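Long-range contact in flagellar brake protein YcgR (Klebsiella pneumoniae, PDB 5KEC), which probably acts as a c-di-GMP-responsive transcriptional activator of type 3 fimbriae, linking this second messenger to biofilm formation: residues Lys185-Ile190 with Tyr203-Gln208. Residues are numbered along the deposited sequence; the frame is centred on the assembly and turned at random.
Sequences KNVIVI and YQISCQ
Tyr203 meets Val189 with its CG anti to its own carbonyl carbon and beside the backbone N (chi1 -65°); the ring lies alongside the valine, both side chains pointing the same way. Val189 CG1 sits over one ring face, 4.1 Å from the centroid of the Tyr203 ring and 17° off its normal, as a CH-pi contact requires; Val189 CG2 packs on Tyr203 CE1 at 3.5 Å. On the other face of the sheet, Gln204 runs extended, its CG anti to the backbone N, alongside Ile188, whose CD1 comes 3.8 Å from Gln204 NE2. Two residues from Val189, back on its face, Val187 CG2 rests on Ile205 CG1 at 3.8 Å.

The antiparallel register pairs these residues across the strands. Ile188 and Gln204 form a hydrogen-bonded pair, with Gln204 N to Ile188 O at 2.8 Å and a return bond from Ile188 N to Gln204 O. The regular pattern breaks at Ser206: its carbonyl takes Lys185 N at 2.8 Å and, weakly, Asn186 N at 3.3 Å, while Ser206 N gives a nearly straight bond (171°) to Asn186 O. Two residues facing one define a classic beta bulge. Beyond it, the Lys185 amine reaches Asn162, and strand 146-151 flanks 203-208 on its other edge.

These strands form a hairpin in the C-terminal beta-sheet domain, consistent with a PilZ fold. Asn186, Gln204 and Ser206, all on one face, bind c-di-GMP in a ligand-bound structure of this protein, as does Cys207; this apo model holds none. Val187, Val189, Tyr203 and Ile205 thus make apolar and CH-pi contacts on one face, while the opposite face, which also carries Ile188 against the Gln204 chain, could offer amide and hydroxyl groups to the dinucleotide.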
loop_
_atom_site.group_PDB
_atom_site.type_symbol
_atom_site.label_atom_id
_atom_site.label_comp_id
_atom_site.label_asym_id
_atom_site.label_seq_id
_atom_site.Cartn_x
_atom_site.Cartn_y
_atom_site.Cartn_z
ATOM N N LYS B 185 -5.817 3.150 9.308
ATOM C CA LYS B 185 -4.374 2.963 9.461
ATOM C C LYS B 185 -3.726 4.033 10.325
ATOM O O LYS B 185 -2.825 3.742 11.111
ATOM C CB LYS B 185 -3.678 2.928 8.098
ATOM C CG LYS B 185 -3.850 1.621 7.350
ATOM C CD LYS B 185 -3.350 0.474 8.199
ATOM C CE LYS B 185 -3.628 -0.870 7.559
ATOM N NZ LYS B 185 -3.190 -1.979 8.457
ATOM N N ASN B 186 -4.179 5.272 10.173
ATOM C CA ASN B 186 -3.536 6.392 10.845
ATOM C C ASN B 186 -4.472 7.582 11.013
ATOM O O ASN B 186 -5.186 7.954 10.088
ATOM C CB ASN B 186 -2.291 6.817 10.065
ATOM C CG ASN B 186 -1.142 7.203 10.969
ATOM O OD1 ASN B 186 -0.413 6.343 11.469
ATOM N ND2 ASN B 186 -0.964 8.503 11.178
ATOM N N VAL B 187 -4.471 8.174 12.200
ATOM C CA VAL B 187 -5.253 9.376 12.429
ATOM C C VAL B 187 -4.345 10.500 12.922
ATOM O O VAL B 187 -3.614 10.332 13.903
ATOM C CB VAL B 187 -6.383 9.136 13.457
ATOM C CG1 VAL B 187 -7.225 10.394 13.625
ATOM C CG2 VAL B 187 -7.260 7.954 13.032
ATOM N N ILE B 188 -4.380 11.634 12.228
ATOM C CA ILE B 188 -3.683 12.834 12.682
ATOM C C ILE B 188 -4.625 14.027 12.746
ATOM O O ILE B 188 -5.684 14.031 12.114
ATOM C CB ILE B 188 -2.471 13.197 11.791
ATOM C CG1 ILE B 188 -2.921 13.624 10.391
ATOM C CG2 ILE B 188 -1.475 12.051 11.728
ATOM C CD1 ILE B 188 -1.763 13.964 9.448
ATOM N N VAL B 189 -4.229 15.036 13.515
ATOM C CA VAL B 189 -4.995 16.266 13.628
ATOM C C VAL B 189 -4.199 17.399 13.012
ATOM O O VAL B 189 -3.114 17.736 13.493
ATOM C CB VAL B 189 -5.262 16.644 15.097
ATOM C CG1 VAL B 189 -6.400 17.661 15.180
ATOM C CG2 VAL B 189 -5.574 15.407 15.917
ATOM N N ILE B 190 -4.743 17.989 11.955
ATOM C CA ILE B 190 -4.102 19.102 11.278
ATOM C C ILE B 190 -4.760 20.404 11.707
ATOM O O ILE B 190 -5.971 20.567 11.579
ATOM C CB ILE B 190 -4.206 18.944 9.754
ATOM C CG1 ILE B 190 -3.454 17.688 9.308
ATOM C CG2 ILE B 190 -3.669 20.176 9.051
ATOM C CD1 ILE B 190 -3.618 17.355 7.837
ATOM N N TYR B 203 -9.409 16.448 11.340
ATOM C CA TYR B 203 -8.897 15.108 11.564
ATOM C C TYR B 203 -8.760 14.369 10.239
ATOM O O TYR B 203 -9.712 14.288 9.458
ATOM C CB TYR B 203 -9.805 14.336 12.523
ATOM C CG TYR B 203 -9.836 14.919 13.911
ATOM C CD1 TYR B 203 -9.036 14.399 14.915
ATOM C CD2 TYR B 203 -10.651 16.001 14.214
ATOM C CE1 TYR B 203 -9.052 14.935 16.190
ATOM C CE2 TYR B 203 -10.675 16.541 15.488
ATOM C CZ TYR B 203 -9.871 16.003 16.468
ATOM O OH TYR B 203 -9.887 16.535 17.738
ATOM N N GLN B 204 -7.564 13.852 9.985
ATOM C CA GLN B 204 -7.305 13.087 8.779
ATOM C C GLN B 204 -7.136 11.618 9.132
ATOM O O GLN B 204 -6.228 11.247 9.875
ATOM C CB GLN B 204 -6.062 13.606 8.057
ATOM C CG GLN B 204 -5.671 12.775 6.841
ATOM C CD GLN B 204 -4.510 13.366 6.073
ATOM O OE1 GLN B 204 -4.674 14.333 5.335
ATOM N NE2 GLN B 204 -3.323 12.786 6.243
ATOM N N ILE B 205 -8.037 10.788 8.615
ATOM C CA ILE B 205 -7.971 9.355 8.842
ATOM C C ILE B 205 -7.528 8.668 7.565
ATOM O O ILE B 205 -8.212 8.734 6.544
ATOM C CB ILE B 205 -9.323 8.787 9.311
ATOM C CG1 ILE B 205 -9.762 9.472 10.608
ATOM C CG2 ILE B 205 -9.223 7.288 9.516
ATOM C CD1 ILE B 205 -10.775 10.570 10.410
ATOM N N SER B 206 -6.360 8.033 7.622
ATOM C CA SER B 206 -5.813 7.344 6.466
ATOM C C SER B 206 -6.303 5.919 6.494
ATOM O O SER B 206 -6.204 5.238 7.515
ATOM C CB SER B 206 -4.283 7.388 6.470
ATOM O OG SER B 206 -3.829 8.715 6.278
ATOM N N CYS B 207 -6.846 5.470 5.371
ATOM C CA CYS B 207 -7.480 4.162 5.319
ATOM C C CYS B 207 -6.937 3.306 4.194
ATOM O O CYS B 207 -6.422 3.809 3.197
ATOM C CB CYS B 207 -8.992 4.323 5.173
ATOM S SG CYS B 207 -9.773 5.084 6.623
ATOM N N GLN B 208 -7.048 1.999 4.374
ATOM C CA GLN B 208 -6.686 1.057 3.339
ATOM C C GLN B 208 -7.983 0.464 2.807
ATOM O O GLN B 208 -8.852 0.073 3.583
ATOM C CB GLN B 208 -5.792 -0.034 3.923
ATOM C CG GLN B 208 -5.139 -0.933 2.896
ATOM C CD GLN B 208 -4.334 -2.042 3.540
ATOM O OE1 GLN B 208 -4.816 -3.166 3.691
ATOM N NE2 GLN B 208 -3.101 -1.730 3.930
#